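Local structure of ferritin heavy chain (Trichoplusia ni, 1Z6O) at residues 124-127 with 128-132. The protein oxidises ferrous iron as the heavy chain of a secreted ferritin, which stores it as a ferric mineral core. Residues are numbered along the deposited sequence; the frame is centred on the assembly and turned at random.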
ATOM      1  N   ARG M 124      48.032  29.729  -7.468  1.00 14.49           N
ATOM      2  CA  ARG M 124      49.238  29.074  -7.975  1.00 17.83           C
ATOM      3  C   ARG M 124      50.465  29.633  -7.234  1.00 19.05           C
ATOM      4  O   ARG M 124      51.429  28.907  -6.983  1.00 17.51           O
ATOM      5  CB  ARG M 124      49.362  29.266  -9.505  1.00 15.58           C
ATOM      6  CG  ARG M 124      48.341  28.409 -10.324  1.00 16.96           C
ATOM      7  CD  ARG M 124      48.384  28.773 -11.824  1.00 19.67           C
ATOM      8  NE  ARG M 124      49.775  28.814 -12.250  1.00 20.58           N
ATOM      9  CZ  ARG M 124      50.496  27.748 -12.572  1.00 21.37           C
ATOM     10  NH1 ARG M 124      49.951  26.535 -12.568  1.00 19.32           N
ATOM     11  NH2 ARG M 124      51.797  27.881 -12.783  1.00 21.11           N
ATOM     12  N   ASN M 125      50.435  30.917  -6.878  1.00 17.93           N
ATOM     13  CA  ASN M 125      51.549  31.491  -6.120  1.00 17.86           C
ATOM     14  C   ASN M 125      51.577  30.987  -4.676  1.00 18.95           C
ATOM     15  O   ASN M 125      52.644  30.872  -4.082  1.00 16.79           O
ATOM     16  CB  ASN M 125      51.506  33.022  -6.156  1.00 19.41           C
ATOM     17  CG  ASN M 125      52.013  33.566  -7.481  1.00 33.84           C
ATOM     18  OD1 ASN M 125      52.946  33.011  -8.064  1.00 34.01           O
ATOM     19  ND2 ASN M 125      51.414  34.646  -7.958  1.00 35.73           N
ATOM     20  N   VAL M 126      50.414  30.685  -4.098  1.00 15.57           N
ATOM     21  CA  VAL M 126      50.394  30.122  -2.738  1.00 14.40           C
ATOM     22  C   VAL M 126      51.007  28.716  -2.836  1.00 16.02           C
ATOM     23  O   VAL M 126      51.807  28.295  -1.992  1.00 16.14           O
ATOM     24  CB  VAL M 126      48.949  29.987  -2.184  1.00 17.06           C
ATOM     25  CG1 VAL M 126      48.982  29.335  -0.785  1.00 15.26           C
ATOM     26  CG2 VAL M 126      48.281  31.376  -2.106  1.00 14.92           C
ATOM     27  N   ILE M 127      50.620  27.981  -3.876  1.00 15.11           N
ATOM     28  CA  ILE M 127      51.151  26.638  -4.084  1.00 16.30           C
ATOM     29  C   ILE M 127      52.688  26.695  -4.190  1.00 17.56           C
ATOM     30  O   ILE M 127      53.398  25.903  -3.555  1.00 16.07           O
ATOM     31  CB  ILE M 127      50.543  26.006  -5.369  1.00 15.54           C
ATOM     32  CG1 ILE M 127      49.091  25.581  -5.082  1.00 15.70           C
ATOM     33  CG2 ILE M 127      51.379  24.807  -5.829  1.00 17.32           C
ATOM     34  CD1 ILE M 127      48.293  25.231  -6.352  1.00 17.28           C
ATOM     35  N   LYS M 128      53.202  27.633  -4.981  1.00 17.96           N
ATOM     36  CA  LYS M 128      54.658  27.770  -5.126  1.00 20.08           C
ATOM     37  C   LYS M 128      55.328  28.049  -3.783  1.00 17.59           C
ATOM     38  O   LYS M 128      56.345  27.436  -3.449  1.00 20.78           O
ATOM     39  CB  LYS M 128      55.025  28.914  -6.080  1.00 23.07           C
ATOM     40  CG  LYS M 128      54.582  28.740  -7.502  1.00 48.74           C
ATOM     41  CD  LYS M 128      55.179  29.840  -8.381  1.00 58.20           C
ATOM     42  CE  LYS M 128      54.542  29.856  -9.769  1.00 64.76           C
ATOM     43  NZ  LYS M 128      53.127  30.334  -9.740  1.00 53.20           N
ATOM     44  N   ALA M 129      54.777  28.988  -3.021  1.00 18.68           N
ATOM     45  CA  ALA M 129      55.353  29.316  -1.720  1.00 21.19           C
ATOM     46  C   ALA M 129      55.343  28.113  -0.775  1.00 26.34           C
ATOM     47  O   ALA M 129      56.312  27.869  -0.052  1.00 21.32           O
ATOM     48  CB  ALA M 129      54.585  30.483  -1.074  1.00 19.40           C
ATOM     49  N   CYS M 130      54.247  27.359  -0.784  1.00 17.89           N
ATOM     50  CA  CYS M 130      54.104  26.216   0.104  1.00 16.63           C
ATOM     51  C   CYS M 130      54.917  25.007  -0.320  1.00 18.53           C
ATOM     52  O   CYS M 130      55.346  24.217   0.517  1.00 18.91           O
ATOM     53  CB  CYS M 130      52.616  25.836   0.226  1.00 17.30           C
ATOM     54  SG  CYS M 130      51.642  27.159   1.031  1.00 19.94           S
ATOM     55  N   GLU M 131      55.130  24.862  -1.619  1.00 16.27           N
ATOM     56  CA  GLU M 131      55.887  23.724  -2.118  1.00 18.33           C
ATOM     57  C   GLU M 131      57.391  23.970  -2.143  1.00 25.29           C
ATOM     58  O   GLU M 131      58.170  23.081  -1.823  1.00 20.55           O
ATOM     59  CB  GLU M 131      55.451  23.376  -3.551  1.00 19.40           C
ATOM     60  CG  GLU M 131      56.250  22.224  -4.166  1.00 25.73           C
ATOM     61  CD  GLU M 131      55.592  21.646  -5.416  1.00 33.54           C
ATOM     62  OE1 GLU M 131      55.885  22.134  -6.530  1.00 28.45           O
ATOM     63  OE2 GLU M 131      54.770  20.705  -5.281  1.00 27.18           O
ATOM     64  N   ASP M 132      57.792  25.182  -2.506  1.00 20.23           N
ATOM     65  CA  ASP M 132      59.210  25.467  -2.660  1.00 27.33           C
ATOM     66  C   ASP M 132      59.998  26.029  -1.496  1.00 30.69           C
ATOM     67  O   ASP M 132      61.157  26.383  -1.662  1.00 29.92           O
ATOM     68  CB  ASP M 132      59.416  26.344  -3.895  1.00 27.73           C
ATOM     69  CG  ASP M 132      58.952  25.648  -5.176  1.00 35.71           C
ATOM     70  OD1 ASP M 132      59.181  24.424  -5.310  1.00 42.29           O
ATOM     71  OD2 ASP M 132      58.373  26.322  -6.046  1.00 42.50           O
TER
HETATM   72  O   HOH W   1      53.413  30.575 -12.892  1.00 56.71           O
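Lys128 NZ donates to Asn125 OD1 at 3.2 Å, from above the amide plane by 46° and so not on a lone pair. The lysine chain bends only at its last torsion (chi4 70°), which turns the ammonium back alongside the asparagine. Lys128 NZ gives a second bond, 3.2 Å to water 1, whose oxygen also accepts from Arg124 NH2 at the edge of the guanidinium, in its plane. That shared acceptor probably eases the meeting of two like charges, Arg124 NH2 and Lys128 NZ being 4.1 Å apart. Arg124 is turned chiefly to a second subunit: NH1 bonds Asn137 O there, and Phe136 of that subunit forms a cation-pi contact. All this sits near the end of helix 105-132, in the four-helix bundle of ferritin, where the amides of Lys128, Ala129, Cys130 and Glu131 donate to the carbonyls of Arg124, Asn125, Val126 and Ile127; Cys130 N to Val126 O measures 2.9 Å, with an N-H...O angle of 157°. With an alanine in place of Lys128, Asn125 OD1 would probably lose its ammonium donor and water 1 the lysine's bond. On the buried side, Val126 CG1 packs 3.9 Å from Cys130 SG, which is disulfide-bonded to Cys21.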